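Local coordinates for protein diadenosine tetraphosphatase, putative (Trypanosoma brucei, PDB 2QJC) that probably hydrolyses phosphate esters or anhydrides such as diadenosine tetraphosphate, as a two-manganese phosphoesterase of the calcineurin-like family, at residues Tyr76-Leu87 with Glu120-Ile130. Sequence-based numbering, arbitrary orientation.
Sequences YSVLGNHDAKLL and ETYLSQLPHII. With PO4 (phosphate ion), chain D.
Leu79 and Pro127 make the one direct hydrogen bond of this contact: Leu79 N donates to Pro127 O at 2.7 Å, meeting the carbonyl nearly head-on, though the N-H itself is bent to 136°. It holds the loop leading into Gly80-Asp83, the GNHD motif of calcineurin-like metallophosphoesterases that begins helix 81-91, against residues 125-128, between helix 117-124 and strand 129-132. The same Pro127 O takes a CA-H...O contact from Val78, and a water spans Leu79 O and His128 O, donating to both, so one direct bond, a weaker CA-H...O contact and a water bridge join the backbones within a few residues.

Side chains fill in around these links. Leu126 spreads its methyls along the end of strand 76-77 and the start of the loop, CD2 lying 3.4 Å from Ser77 O and CD1 near Val78 O. Leu79 crosses Leu126 at about a right angle; with CG anti to its backbone N (chi1 -172°), it runs alongside His128, bringing CD2 to 3.9 Å from CE1 of that ring. On the strand side, Val78 CG1 packs on Ile130 CG1 at 3.6 Å, while farther along Leu87 meets helix 117-124, with CD1 near Leu123 O and CD2 against Leu123 CB.

Behind this layer, Asp83 OD2 accepts Gly80 N at 3.0 Å and also Asp55 N, while OD1 takes Leu56 N, tying the start of helix 81-91 to the neighbouring metal loop. Tyr122 OH is hydrogen-bonded to Ala75 O, just before strand 76-77. At the start of helix 81-91, Asn81 binds one manganese ion with Asp55, His141 and His204. Next to it His82 packs edge-to-face with His28, a ligand of the other manganese; a phosphate ion, probably from the crystallisation liquor and also bonded to Arg162 and Tyr227, accepts His82 NE2 at its O3, 2.9 Å away in the ring plane.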
loop_
_atom_site.group_PDB
_atom_site.type_symbol
_atom_site.label_atom_id
_atom_site.label_comp_id
_atom_site.label_asym_id
_atom_site.label_seq_id
_atom_site.Cartn_x
_atom_site.Cartn_y
_atom_site.Cartn_z
ATOM N N TYR A 76 -8.200 -0.893 7.359
ATOM C CA TYR A 76 -7.618 0.391 6.968
ATOM C C TYR A 76 -6.852 0.235 5.657
ATOM O O TYR A 76 -6.595 -0.878 5.198
ATOM C CB TYR A 76 -6.636 0.880 8.037
ATOM C CG TYR A 76 -7.282 1.465 9.266
ATOM C CD1 TYR A 76 -7.654 2.808 9.308
ATOM C CD2 TYR A 76 -7.520 0.676 10.392
ATOM C CE1 TYR A 76 -8.245 3.355 10.446
ATOM C CE2 TYR A 76 -8.116 1.213 11.538
ATOM C CZ TYR A 76 -8.474 2.551 11.556
ATOM O OH TYR A 76 -9.071 3.083 12.676
ATOM N N SER A 77 -6.479 1.361 5.065
ATOM C CA SER A 77 -5.707 1.360 3.829
ATOM C C SER A 77 -5.260 2.759 3.474
ATOM O O SER A 77 -5.967 3.736 3.754
ATOM C CB SER A 77 -6.531 0.818 2.665
ATOM O OG SER A 77 -5.783 0.895 1.463
ATOM N N VAL A 78 -4.074 2.875 2.882
ATOM C CA VAL A 78 -3.648 4.188 2.443
ATOM C C VAL A 78 -4.066 4.253 0.986
ATOM O O VAL A 78 -4.522 3.249 0.413
ATOM C CB VAL A 78 -2.113 4.439 2.614
ATOM C CG1 VAL A 78 -1.796 4.605 4.096
ATOM C CG2 VAL A 78 -1.286 3.307 1.993
ATOM N N LEU A 79 -3.939 5.435 0.394
ATOM C CA LEU A 79 -4.329 5.637 -0.995
ATOM C C LEU A 79 -3.219 5.278 -1.972
ATOM O O LEU A 79 -2.093 5.764 -1.836
ATOM C CB LEU A 79 -4.737 7.093 -1.201
ATOM C CG LEU A 79 -5.356 7.467 -2.550
ATOM C CD1 LEU A 79 -6.623 6.644 -2.780
ATOM C CD2 LEU A 79 -5.678 8.956 -2.556
ATOM N N GLY A 80 -3.538 4.419 -2.942
ATOM C CA GLY A 80 -2.562 4.020 -3.951
ATOM C C GLY A 80 -2.694 4.931 -5.166
ATOM O O GLY A 80 -3.654 5.698 -5.242
ATOM N N ASN A 81 -1.765 4.884 -6.120
ATOM C CA ASN A 81 -1.903 5.791 -7.259
ATOM C C ASN A 81 -2.975 5.360 -8.252
ATOM O O ASN A 81 -3.478 6.183 -9.009
ATOM C CB ASN A 81 -0.563 6.026 -7.979
ATOM C CG ASN A 81 0.015 4.773 -8.566
ATOM O OD1 ASN A 81 0.393 4.742 -9.742
ATOM N ND2 ASN A 81 0.104 3.729 -7.754
ATOM N N HIS A 82 -3.329 4.077 -8.254
ATOM C CA HIS A 82 -4.385 3.606 -9.143
ATOM C C HIS A 82 -5.719 3.994 -8.524
ATOM O O HIS A 82 -6.684 4.287 -9.231
ATOM C CB HIS A 82 -4.300 2.098 -9.335
ATOM C CG HIS A 82 -3.314 1.684 -10.382
ATOM N ND1 HIS A 82 -3.660 1.515 -11.707
ATOM C CD2 HIS A 82 -1.987 1.424 -10.301
ATOM C CE1 HIS A 82 -2.588 1.165 -12.396
ATOM N NE2 HIS A 82 -1.560 1.103 -11.567
ATOM N N ASP A 83 -5.773 3.986 -7.196
ATOM C CA ASP A 83 -6.984 4.386 -6.499
ATOM C C ASP A 83 -7.172 5.874 -6.775
ATOM O O ASP A 83 -8.277 6.329 -7.091
ATOM C CB ASP A 83 -6.849 4.195 -4.987
ATOM C CG ASP A 83 -6.562 2.763 -4.591
ATOM O OD1 ASP A 83 -7.187 1.843 -5.161
ATOM O OD2 ASP A 83 -5.718 2.566 -3.688
ATOM N N ALA A 84 -6.078 6.623 -6.657
ATOM C CA ALA A 84 -6.097 8.070 -6.869
ATOM C C ALA A 84 -6.524 8.476 -8.276
ATOM O O ALA A 84 -7.323 9.397 -8.438
ATOM C CB ALA A 84 -4.715 8.675 -6.549
ATOM N N LYS A 85 -5.985 7.801 -9.290
ATOM C CA LYS A 85 -6.326 8.126 -10.672
ATOM C C LYS A 85 -7.780 7.799 -10.972
ATOM O O LYS A 85 -8.420 8.492 -11.763
ATOM C CB LYS A 85 -5.422 7.376 -11.658
ATOM C CG LYS A 85 -3.940 7.754 -11.572
ATOM C CD LYS A 85 -3.121 7.060 -12.657
ATOM C CE LYS A 85 -1.630 7.242 -12.432
ATOM N NZ LYS A 85 -1.248 8.678 -12.331
ATOM N N LEU A 86 -8.301 6.742 -10.346
ATOM C CA LEU A 86 -9.696 6.358 -10.561
ATOM C C LEU A 86 -10.620 7.434 -9.996
ATOM O O LEU A 86 -11.581 7.835 -10.651
ATOM C CB LEU A 86 -10.014 5.012 -9.897
ATOM C CG LEU A 86 -11.455 4.504 -10.087
ATOM C CD1 LEU A 86 -11.722 4.263 -11.570
ATOM C CD2 LEU A 86 -11.669 3.225 -9.294
ATOM N N LEU A 87 -10.331 7.899 -8.781
ATOM C CA LEU A 87 -11.149 8.939 -8.161
ATOM C C LEU A 87 -11.108 10.187 -9.023
ATOM O O LEU A 87 -12.114 10.872 -9.199
ATOM C CB LEU A 87 -10.641 9.283 -6.756
ATOM C CG LEU A 87 -10.905 8.273 -5.635
ATOM C CD1 LEU A 87 -10.351 8.817 -4.324
ATOM C CD2 LEU A 87 -12.401 8.014 -5.511
ATOM N N GLU A 120 -16.851 4.106 -4.001
ATOM C CA GLU A 120 -16.276 5.432 -4.199
ATOM C C GLU A 120 -16.094 6.175 -2.874
ATOM O O GLU A 120 -15.130 6.928 -2.699
ATOM C CB GLU A 120 -17.171 6.247 -5.133
ATOM C CG GLU A 120 -16.734 7.680 -5.341
ATOM C CD GLU A 120 -17.702 8.444 -6.222
ATOM O OE1 GLU A 120 -17.944 7.998 -7.365
ATOM O OE2 GLU A 120 -18.228 9.487 -5.775
ATOM N N THR A 121 -17.019 5.958 -1.944
ATOM C CA THR A 121 -16.956 6.607 -0.642
ATOM C C THR A 121 -15.800 6.080 0.199
ATOM O O THR A 121 -15.085 6.859 0.828
ATOM C CB THR A 121 -18.280 6.421 0.130
ATOM O OG1 THR A 121 -19.319 7.138 -0.544
ATOM C CG2 THR A 121 -18.158 6.943 1.546
ATOM N N TYR A 122 -15.615 4.761 0.199
ATOM C CA TYR A 122 -14.539 4.135 0.961
ATOM C C TYR A 122 -13.182 4.637 0.488
ATOM O O TYR A 122 -12.320 4.967 1.304
ATOM C CB TYR A 122 -14.586 2.609 0.823
ATOM C CG TYR A 122 -13.496 1.890 1.594
ATOM C CD1 TYR A 122 -13.676 1.526 2.930
ATOM C CD2 TYR A 122 -12.267 1.606 0.997
ATOM C CE1 TYR A 122 -12.651 0.887 3.656
ATOM C CE2 TYR A 122 -11.234 0.978 1.710
ATOM C CZ TYR A 122 -11.432 0.620 3.033
ATOM O OH TYR A 122 -10.414 -0.001 3.724
ATOM N N LEU A 123 -12.998 4.685 -0.831
ATOM C CA LEU A 123 -11.741 5.146 -1.425
ATOM C C LEU A 123 -11.501 6.627 -1.173
ATOM O O LEU A 123 -10.371 7.067 -0.965
ATOM C CB LEU A 123 -11.746 4.919 -2.942
ATOM C CG LEU A 123 -11.805 3.488 -3.481
ATOM C CD1 LEU A 123 -11.705 3.522 -4.998
ATOM C CD2 LEU A 123 -10.672 2.670 -2.900
ATOM N N SER A 124 -12.581 7.390 -1.197
ATOM C CA SER A 124 -12.518 8.827 -1.012
ATOM C C SER A 124 -12.089 9.256 0.391
ATOM O O SER A 124 -11.778 10.419 0.614
ATOM C CB SER A 124 -13.882 9.431 -1.350
ATOM O OG SER A 124 -13.819 10.843 -1.377
ATOM N N GLN A 125 -12.063 8.320 1.333
ATOM C CA GLN A 125 -11.677 8.659 2.699
ATOM C C GLN A 125 -10.310 8.121 3.115
ATOM O O GLN A 125 -9.910 8.269 4.268
ATOM C CB GLN A 125 -12.748 8.157 3.676
ATOM C CG GLN A 125 -12.994 6.655 3.612
ATOM C CD GLN A 125 -14.274 6.244 4.326
ATOM O OE1 GLN A 125 -14.440 6.491 5.522
ATOM N NE2 GLN A 125 -15.187 5.614 3.591
ATOM N N LEU A 126 -9.584 7.517 2.178
ATOM C CA LEU A 126 -8.274 6.956 2.489
ATOM C C LEU A 126 -7.163 7.992 2.635
ATOM O O LEU A 126 -7.026 8.890 1.808
ATOM C CB LEU A 126 -7.848 5.952 1.411
ATOM C CG LEU A 126 -8.759 4.767 1.076
ATOM C CD1 LEU A 126 -8.056 3.906 0.041
ATOM C CD2 LEU A 126 -9.076 3.944 2.331
ATOM N N PRO A 127 -6.346 7.871 3.695
ATOM C CA PRO A 127 -5.246 8.812 3.905
ATOM C C PRO A 127 -4.070 8.351 3.036
ATOM O O PRO A 127 -4.133 7.293 2.399
ATOM C CB PRO A 127 -4.953 8.670 5.393
ATOM C CG PRO A 127 -5.164 7.204 5.617
ATOM C CD PRO A 127 -6.436 6.908 4.810
ATOM N N HIS A 128 -3.003 9.139 3.010
ATOM C CA HIS A 128 -1.824 8.794 2.225
ATOM C C HIS A 128 -0.832 8.020 3.089
ATOM O O HIS A 128 -0.097 7.155 2.599
ATOM C CB HIS A 128 -1.149 10.066 1.710
ATOM C CG HIS A 128 -2.012 10.890 0.808
ATOM N ND1 HIS A 128 -2.231 10.567 -0.515
ATOM C CD2 HIS A 128 -2.719 12.021 1.040
ATOM C CE1 HIS A 128 -3.034 11.464 -1.059
ATOM N NE2 HIS A 128 -3.345 12.358 -0.137
ATOM N N ILE A 129 -0.819 8.344 4.378
ATOM C CA ILE A 129 0.100 7.723 5.319
ATOM C C ILE A 129 -0.581 7.323 6.621
ATOM O O ILE A 129 -1.409 8.060 7.146
ATOM C CB ILE A 129 1.254 8.694 5.656
ATOM C CG1 ILE A 129 1.997 9.073 4.374
ATOM C CG2 ILE A 129 2.207 8.060 6.669
ATOM C CD1 ILE A 129 2.957 10.232 4.538
ATOM N N ILE A 130 -0.227 6.151 7.139
ATOM C CA ILE A 130 -0.779 5.684 8.407
ATOM C C ILE A 130 0.366 5.316 9.343
ATOM O O ILE A 130 1.254 4.538 8.980
ATOM C CB ILE A 130 -1.709 4.456 8.223
ATOM C CG1 ILE A 130 -2.957 4.867 7.441
ATOM C CG2 ILE A 130 -2.122 3.887 9.596
ATOM C CD1 ILE A 130 -3.868 3.702 7.091
HETATM P P PO4 D . 1.904 -0.208 -10.511
HETATM O O1 PO4 D . 2.059 -1.816 -10.698
HETATM O O2 PO4 D . 3.360 0.395 -10.326
HETATM O O3 PO4 D . 1.230 0.369 -11.789
HETATM O O4 PO4 D . 1.055 0.070 -9.238
HETATM O O HOH W 1 0.115 6.419 -0.010
#